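Local structure of fatty Acyl-Adenylate Ligase (Escherichia coli, 3PBK) at residues 211-215 / 347-351; 300-306 / 331-335. The protein is a fatty acyl-adenylate ligase by name and belongs to the AMP-binding enzymes of the ANL clan. One frame throughout, in Å; residues are numbered along the deposited sequence.

Contact 1 (211-215 / 347-351); sequences GIKLR and FSDEA
Beside the acyl-chain end of the pocket that holds 5'-O-[(S)-(dodecanoyloxy)(hydroxy)phosphoryl]adenosine, the end of helix 197-211 and the residues after it meet the end of strand 344-347 and the loop that follows, with Gly211 and Ile212 against Phe347 and with Lys213 and Arg215 beside Glu350. One face of the Phe347 ring lies under the backbone that leaves the helix, the amide N of Ile212 standing over the ring centre. Phe347 CG is turned anti to its own carbonyl carbon (chi1 -64°), which lays the ring beneath that peptide. The CG1 branch of Ile212 slants past the CE2 corner, CG1 lying 3.7 Å from Phe347 CE2, and the same side chain touches the ligand. Further out the contact turns polar. Arg215 NH2 reaches Glu350 OE2 at 3.3 Å from above the carboxylate plane, in a long, bent salt bridge with an N-H...O angle of 139° and the two flat groups turned 68° apart. The extended chain of Lys213 slants across the same carboxylate, with CD 3.6 Å from Glu350 OE1, while its NZ stays 4.1 Å from that oxygen. Two waters bridge the segments: one donates to Gly211 O and Ser348 O, the other accepts from Lys213 NZ and Glu350 N. The chemistry thus grades from an apolar, buried side near the ligand to a charged rim, where two cations would probably favour an ionised Glu350.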
loop_
_atom_site.group_PDB
_atom_site.type_symbol
_atom_site.label_atom_id
_atom_site.label_comp_id
_atom_site.label_asym_id
_atom_site.label_seq_id
_atom_site.Cartn_x
_atom_site.Cartn_y
_atom_site.Cartn_z
ATOM N N GLY A 211 -11.552 -4.440 12.587
ATOM C CA GLY A 211 -11.605 -4.448 11.137
ATOM C C GLY A 211 -11.539 -5.847 10.562
ATOM O O GLY A 211 -12.538 -6.386 10.092
ATOM N N ILE A 212 -10.356 -6.439 10.596
ATOM C CA ILE A 212 -10.198 -7.796 10.118
ATOM C C ILE A 212 -10.965 -8.727 11.038
ATOM O O ILE A 212 -11.650 -9.643 10.584
ATOM C CB ILE A 212 -8.709 -8.217 10.084
ATOM C CG1 ILE A 212 -7.935 -7.421 9.023
ATOM C CG2 ILE A 212 -8.582 -9.723 9.839
ATOM C CD1 ILE A 212 -7.862 -8.083 7.672
ATOM N N LYS A 213 -10.851 -8.473 12.339
ATOM C CA LYS A 213 -11.359 -9.389 13.352
ATOM C C LYS A 213 -10.609 -10.722 13.300
ATOM O O LYS A 213 -11.096 -11.711 12.755
ATOM C CB LYS A 213 -12.867 -9.572 13.198
ATOM C CG LYS A 213 -13.617 -8.283 13.462
ATOM C CD LYS A 213 -15.084 -8.388 13.141
ATOM C CE LYS A 213 -15.834 -7.223 13.746
ATOM N NZ LYS A 213 -17.238 -7.185 13.267
ATOM N N LEU A 214 -9.405 -10.729 13.855
ATOM C CA LEU A 214 -8.596 -11.934 13.904
ATOM C C LEU A 214 -9.075 -12.846 15.020
ATOM O O LEU A 214 -9.799 -12.420 15.927
ATOM C CB LEU A 214 -7.129 -11.581 14.132
ATOM C CG LEU A 214 -6.408 -10.853 12.997
ATOM C CD1 LEU A 214 -5.129 -10.188 13.515
ATOM C CD2 LEU A 214 -6.123 -11.803 11.832
ATOM N N ARG A 215 -8.655 -14.102 14.952
ATOM C CA ARG A 215 -9.055 -15.106 15.923
ATOM C C ARG A 215 -7.848 -15.910 16.344
ATOM O O ARG A 215 -6.830 -15.908 15.660
ATOM C CB ARG A 215 -10.092 -16.034 15.305
ATOM C CG ARG A 215 -11.268 -15.283 14.749
ATOM C CD ARG A 215 -12.089 -16.143 13.844
ATOM N NE ARG A 215 -13.369 -15.521 13.527
ATOM C CZ ARG A 215 -14.310 -16.121 12.805
ATOM N NH1 ARG A 215 -14.082 -17.344 12.337
ATOM N NH2 ARG A 215 -15.464 -15.504 12.546
ATOM N N PHE A 347 -13.068 -1.534 6.759
ATOM C CA PHE A 347 -13.085 -2.899 6.270
ATOM C C PHE A 347 -14.524 -3.262 5.966
ATOM O O PHE A 347 -15.430 -2.839 6.675
ATOM C CB PHE A 347 -12.554 -3.849 7.343
ATOM C CG PHE A 347 -11.111 -3.615 7.718
ATOM C CD1 PHE A 347 -10.770 -2.675 8.667
ATOM C CD2 PHE A 347 -10.097 -4.354 7.130
ATOM C CE1 PHE A 347 -9.446 -2.471 9.021
ATOM C CE2 PHE A 347 -8.767 -4.155 7.482
ATOM C CZ PHE A 347 -8.443 -3.212 8.431
ATOM N N SER A 348 -14.743 -4.036 4.909
ATOM C CA SER A 348 -16.072 -4.560 4.631
ATOM C C SER A 348 -16.457 -5.522 5.760
ATOM O O SER A 348 -15.600 -5.972 6.530
ATOM C CB SER A 348 -16.107 -5.262 3.275
ATOM O OG SER A 348 -17.440 -5.489 2.845
ATOM N N ASP A 349 -17.747 -5.825 5.868
ATOM C CA ASP A 349 -18.224 -6.653 6.962
ATOM C C ASP A 349 -17.568 -8.036 6.954
ATOM O O ASP A 349 -16.988 -8.467 5.945
ATOM C CB ASP A 349 -19.742 -6.771 6.926
ATOM C CG ASP A 349 -20.447 -5.465 7.304
ATOM O OD1 ASP A 349 -19.929 -4.723 8.172
ATOM O OD2 ASP A 349 -21.531 -5.188 6.734
ATOM N N GLU A 350 -17.644 -8.715 8.097
ATOM C CA GLU A 350 -17.096 -10.054 8.254
ATOM C C GLU A 350 -17.922 -10.974 7.374
ATOM O O GLU A 350 -19.131 -10.782 7.234
ATOM C CB GLU A 350 -17.199 -10.471 9.719
ATOM C CG GLU A 350 -16.083 -11.373 10.222
ATOM C CD GLU A 350 -16.161 -11.640 11.739
ATOM O OE1 GLU A 350 -17.165 -11.228 12.388
ATOM O OE2 GLU A 350 -15.206 -12.268 12.277
ATOM N N ALA A 351 -17.267 -11.949 6.754
ATOM C CA ALA A 351 -17.942 -12.905 5.855
ATOM C C ALA A 351 -18.914 -12.275 4.835
ATOM O O ALA A 351 -20.005 -12.798 4.595
ATOM C CB ALA A 351 -18.655 -13.987 6.670
HETATM O O HOH W 1 -15.233 -5.669 9.531
HETATM O O HOH W 2 -17.892 -6.972 10.502
#

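Contact 2 (300-306 / 331-335); sequences WRVAGIG and TFMPC. With 1ZZ (5'-O-[(S)-(dodecanoyloxy)(hydroxy)phosphoryl]adenosine), chain C.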
loop_
_atom_site.group_PDB
_atom_site.type_symbol
_atom_site.label_atom_id
_atom_site.label_comp_id
_atom_site.label_asym_id
_atom_site.label_seq_id
_atom_site.Cartn_x
_atom_site.Cartn_y
_atom_site.Cartn_z
ATOM N N TRP A 300 -8.378 -20.617 3.835
ATOM C CA TRP A 300 -8.272 -19.186 3.613
ATOM C C TRP A 300 -9.535 -18.518 4.127
ATOM O O TRP A 300 -10.576 -18.557 3.474
ATOM C CB TRP A 300 -8.070 -18.877 2.130
ATOM C CG TRP A 300 -7.503 -17.511 1.870
ATOM C CD1 TRP A 300 -7.308 -16.518 2.785
ATOM C CD2 TRP A 300 -7.081 -16.979 0.609
ATOM N NE1 TRP A 300 -6.776 -15.406 2.177
ATOM C CE2 TRP A 300 -6.631 -15.661 0.838
ATOM C CE3 TRP A 300 -7.036 -17.485 -0.689
ATOM C CZ2 TRP A 300 -6.139 -14.847 -0.185
ATOM C CZ3 TRP A 300 -6.541 -16.672 -1.703
ATOM C CH2 TRP A 300 -6.101 -15.372 -1.445
ATOM N N ARG A 301 -9.438 -17.903 5.300
ATOM C CA ARG A 301 -10.597 -17.341 5.993
ATOM C C ARG A 301 -10.905 -15.897 5.590
ATOM O O ARG A 301 -12.068 -15.505 5.461
ATOM C CB ARG A 301 -10.359 -17.421 7.498
ATOM C CG ARG A 301 -11.550 -17.064 8.343
ATOM C CD ARG A 301 -11.209 -17.194 9.813
ATOM N NE ARG A 301 -10.552 -16.007 10.346
ATOM C CZ ARG A 301 -11.166 -14.847 10.532
ATOM N NH1 ARG A 301 -12.442 -14.711 10.203
ATOM N NH2 ARG A 301 -10.504 -13.819 11.040
ATOM N N VAL A 302 -9.855 -15.106 5.405
ATOM C CA VAL A 302 -10.009 -13.714 5.015
ATOM C C VAL A 302 -9.038 -13.338 3.896
ATOM O O VAL A 302 -7.820 -13.298 4.097
ATOM C CB VAL A 302 -9.823 -12.771 6.225
ATOM C CG1 VAL A 302 -9.984 -11.307 5.807
ATOM C CG2 VAL A 302 -10.804 -13.129 7.322
ATOM N N ALA A 303 -9.595 -13.087 2.712
ATOM C CA ALA A 303 -8.834 -12.571 1.572
ATOM C C ALA A 303 -9.155 -11.088 1.352
ATOM O O ALA A 303 -10.219 -10.738 0.839
ATOM C CB ALA A 303 -9.132 -13.384 0.320
ATOM N N GLY A 304 -8.232 -10.222 1.754
ATOM C CA GLY A 304 -8.460 -8.792 1.714
ATOM C C GLY A 304 -7.993 -8.122 0.438
ATOM O O GLY A 304 -7.035 -8.566 -0.198
ATOM N N ILE A 305 -8.683 -7.052 0.055
ATOM C CA ILE A 305 -8.300 -6.273 -1.110
ATOM C C ILE A 305 -8.390 -4.804 -0.775
ATOM O O ILE A 305 -9.376 -4.360 -0.199
ATOM C CB ILE A 305 -9.230 -6.514 -2.301
ATOM C CG1 ILE A 305 -9.568 -7.996 -2.443
ATOM C CG2 ILE A 305 -8.613 -5.967 -3.566
ATOM C CD1 ILE A 305 -10.926 -8.372 -1.863
ATOM N N GLY A 306 -7.364 -4.051 -1.149
ATOM C CA GLY A 306 -7.362 -2.615 -0.961
ATOM C C GLY A 306 -6.120 -2.057 -1.616
ATOM O O GLY A 306 -5.420 -2.799 -2.302
ATOM N N THR A 331 -15.091 -14.989 1.569
ATOM C CA THR A 331 -13.889 -14.683 2.348
ATOM C C THR A 331 -13.270 -13.371 1.899
ATOM O O THR A 331 -12.352 -12.871 2.538
ATOM C CB THR A 331 -12.818 -15.803 2.253
ATOM O OG1 THR A 331 -12.339 -15.904 0.909
ATOM C CG2 THR A 331 -13.389 -17.147 2.679
ATOM N N PHE A 332 -13.780 -12.832 0.793
ATOM C CA PHE A 332 -13.348 -11.534 0.275
ATOM C C PHE A 332 -13.665 -10.401 1.229
ATOM O O PHE A 332 -14.799 -10.251 1.695
ATOM C CB PHE A 332 -13.999 -11.225 -1.074
ATOM C CG PHE A 332 -13.200 -11.693 -2.253
ATOM C CD1 PHE A 332 -11.820 -11.543 -2.274
ATOM C CD2 PHE A 332 -13.826 -12.275 -3.347
ATOM C CE1 PHE A 332 -11.076 -11.973 -3.363
ATOM C CE2 PHE A 332 -13.094 -12.706 -4.436
ATOM C CZ PHE A 332 -11.715 -12.555 -4.448
HETATM N N MSE A 333 -12.657 -9.589 1.511
HETATM C CA MSE A 333 -12.874 -8.419 2.330
HETATM C C MSE A 333 -12.228 -7.187 1.734
HETATM O O MSE A 333 -11.050 -6.921 1.952
HETATM C CB MSE A 333 -12.393 -8.647 3.759
HETATM C CG MSE A 333 -13.154 -7.784 4.760
HETATM SE SE MSE A 333 -12.519 -7.921 6.604
HETATM C CE MSE A 333 -10.735 -7.208 6.310
ATOM N N PRO A 334 -13.002 -6.433 0.960
ATOM C CA PRO A 334 -12.517 -5.146 0.484
ATOM C C PRO A 334 -12.297 -4.215 1.663
ATOM O O PRO A 334 -13.128 -4.166 2.564
ATOM C CB PRO A 334 -13.670 -4.644 -0.382
ATOM C CG PRO A 334 -14.373 -5.873 -0.814
ATOM C CD PRO A 334 -14.293 -6.789 0.362
ATOM N N CYS A 335 -11.184 -3.489 1.649
ATOM C CA CYS A 335 -10.851 -2.551 2.715
ATOM C C CYS A 335 -10.131 -1.303 2.188
ATOM O O CYS A 335 -9.613 -1.301 1.076
ATOM C CB CYS A 335 -9.980 -3.245 3.743
ATOM S SG CYS A 335 -8.424 -3.754 3.051
HETATM P P 1ZZ C . -0.900 3.860 1.044
HETATM C C1 1ZZ C . -3.486 -8.439 8.969
HETATM N N1 1ZZ C . -6.507 3.535 -1.749
HETATM O O1 1ZZ C . -2.571 1.003 0.606
HETATM C C2 1ZZ C . -3.953 -7.030 8.718
HETATM N N2 1ZZ C . -7.308 1.749 -0.710
HETATM O O2 1ZZ C . -1.453 2.575 1.920
HETATM C C3 1ZZ C . -3.817 -6.474 7.304
HETATM N N3 1ZZ C . -8.474 3.759 -3.364
HETATM O O3 1ZZ C . -0.665 5.229 1.818
HETATM C C4 1ZZ C . -4.490 -5.106 7.084
HETATM N N4 1ZZ C . -10.115 2.143 -3.096
HETATM O O4 1ZZ C . 0.296 3.562 0.438
HETATM C C5 1ZZ C . -4.841 -4.581 5.688
HETATM N N5 1ZZ C . -9.871 0.448 -1.363
HETATM O O5 1ZZ C . -1.994 4.182 -0.073
HETATM C C6 1ZZ C . -4.884 -3.075 5.645
HETATM O O6 1ZZ C . -4.432 4.383 -1.408
HETATM C C7 1ZZ C . -5.865 -2.351 4.760
HETATM O O7 1ZZ C . -6.383 7.095 -2.559
HETATM C C8 1ZZ C . -5.448 -0.996 4.232
HETATM O O8 1ZZ C . -5.543 7.405 0.155
HETATM C C9 1ZZ C . -5.463 -0.728 2.720
HETATM C C10 1ZZ C . -4.282 -0.076 2.045
HETATM C C11 1ZZ C . -3.410 0.967 2.591
HETATM C C12 1ZZ C . -2.559 1.631 1.615
HETATM C C13 1ZZ C . -2.827 5.279 0.203
HETATM C C14 1ZZ C . -3.937 5.595 -0.807
HETATM C C15 1ZZ C . -5.316 6.184 -0.456
HETATM C C16 1ZZ C . -6.009 6.016 -1.742
HETATM C C17 1ZZ C . -5.606 4.641 -2.148
HETATM C C18 1ZZ C . -6.271 2.655 -0.778
HETATM C C19 1ZZ C . -8.223 2.122 -1.695
HETATM C C20 1ZZ C . -7.766 3.173 -2.331
HETATM C C21 1ZZ C . -9.656 3.195 -3.719
HETATM C C22 1ZZ C . -9.377 1.576 -2.047
#
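Strands 302-305 and 332-337 are the two parallel strands of a beta-alpha-beta unit whose connecting helix is 312-322, and they pair in register from Ala303 with Phe332 to Ile305 with Pro334. Their hydrogen bonds alternate. Ala303 N gives to Thr331 O and Ile305 N to Met333 O. In return Ala303 O takes Met333 N, and Ile305 O takes Cys335 N at 2.7 Å. On the face of Ala303, Ile305 and Phe332, the Ile305 and Phe332 side chains cross obliquely, Ile305 CD1 coming nearest to Phe332 CD1, and helices 277-285 and 312-322 cover this side. The other face carries the selenomethionine Met333, whose CB meets Val302 CG1 at 4.1 Å; its chain bends at chi3 (63°), which brings CE close to the same methyl. Toward the C-terminal end of the pair, Cys335 reaches the ligand: its O accepts a hydrogen bond from the adenine amino nitrogen N5 at 3.0 Å, and Cys335 SG lies 3.4 Å from ligand atom C7 on the acyl chain. Parallel neighbours joined through a helix form the classic beta-alpha-beta crossover of alpha/beta sheets, here with a pocket residue, Cys335, on the second strand.

Read from the N terminus, the chain leaves helix 197-211 through 211-215, runs on to strand 302-305, makes the crossover to strand 332-337, and arrives at 347-351. Contact 2 closes a short loop of 24 residues around helix 312-322, and this loop is nested within the 131-residue loop that contact 1 closes. The two are neighbours in space, their centres about 8 Å apart. Arg301 NH2 probably bonds to Lys213 O, Ser348 N probably bonds to Pro334 O, and the CE end of Met333 packs against Ile212 and Phe347. Together they tie the end of helix 197-211 to three successive strands of the mixed sheet, illustrating how nested long-range contacts can bring distant parts of a chain to one side of a ligand pocket.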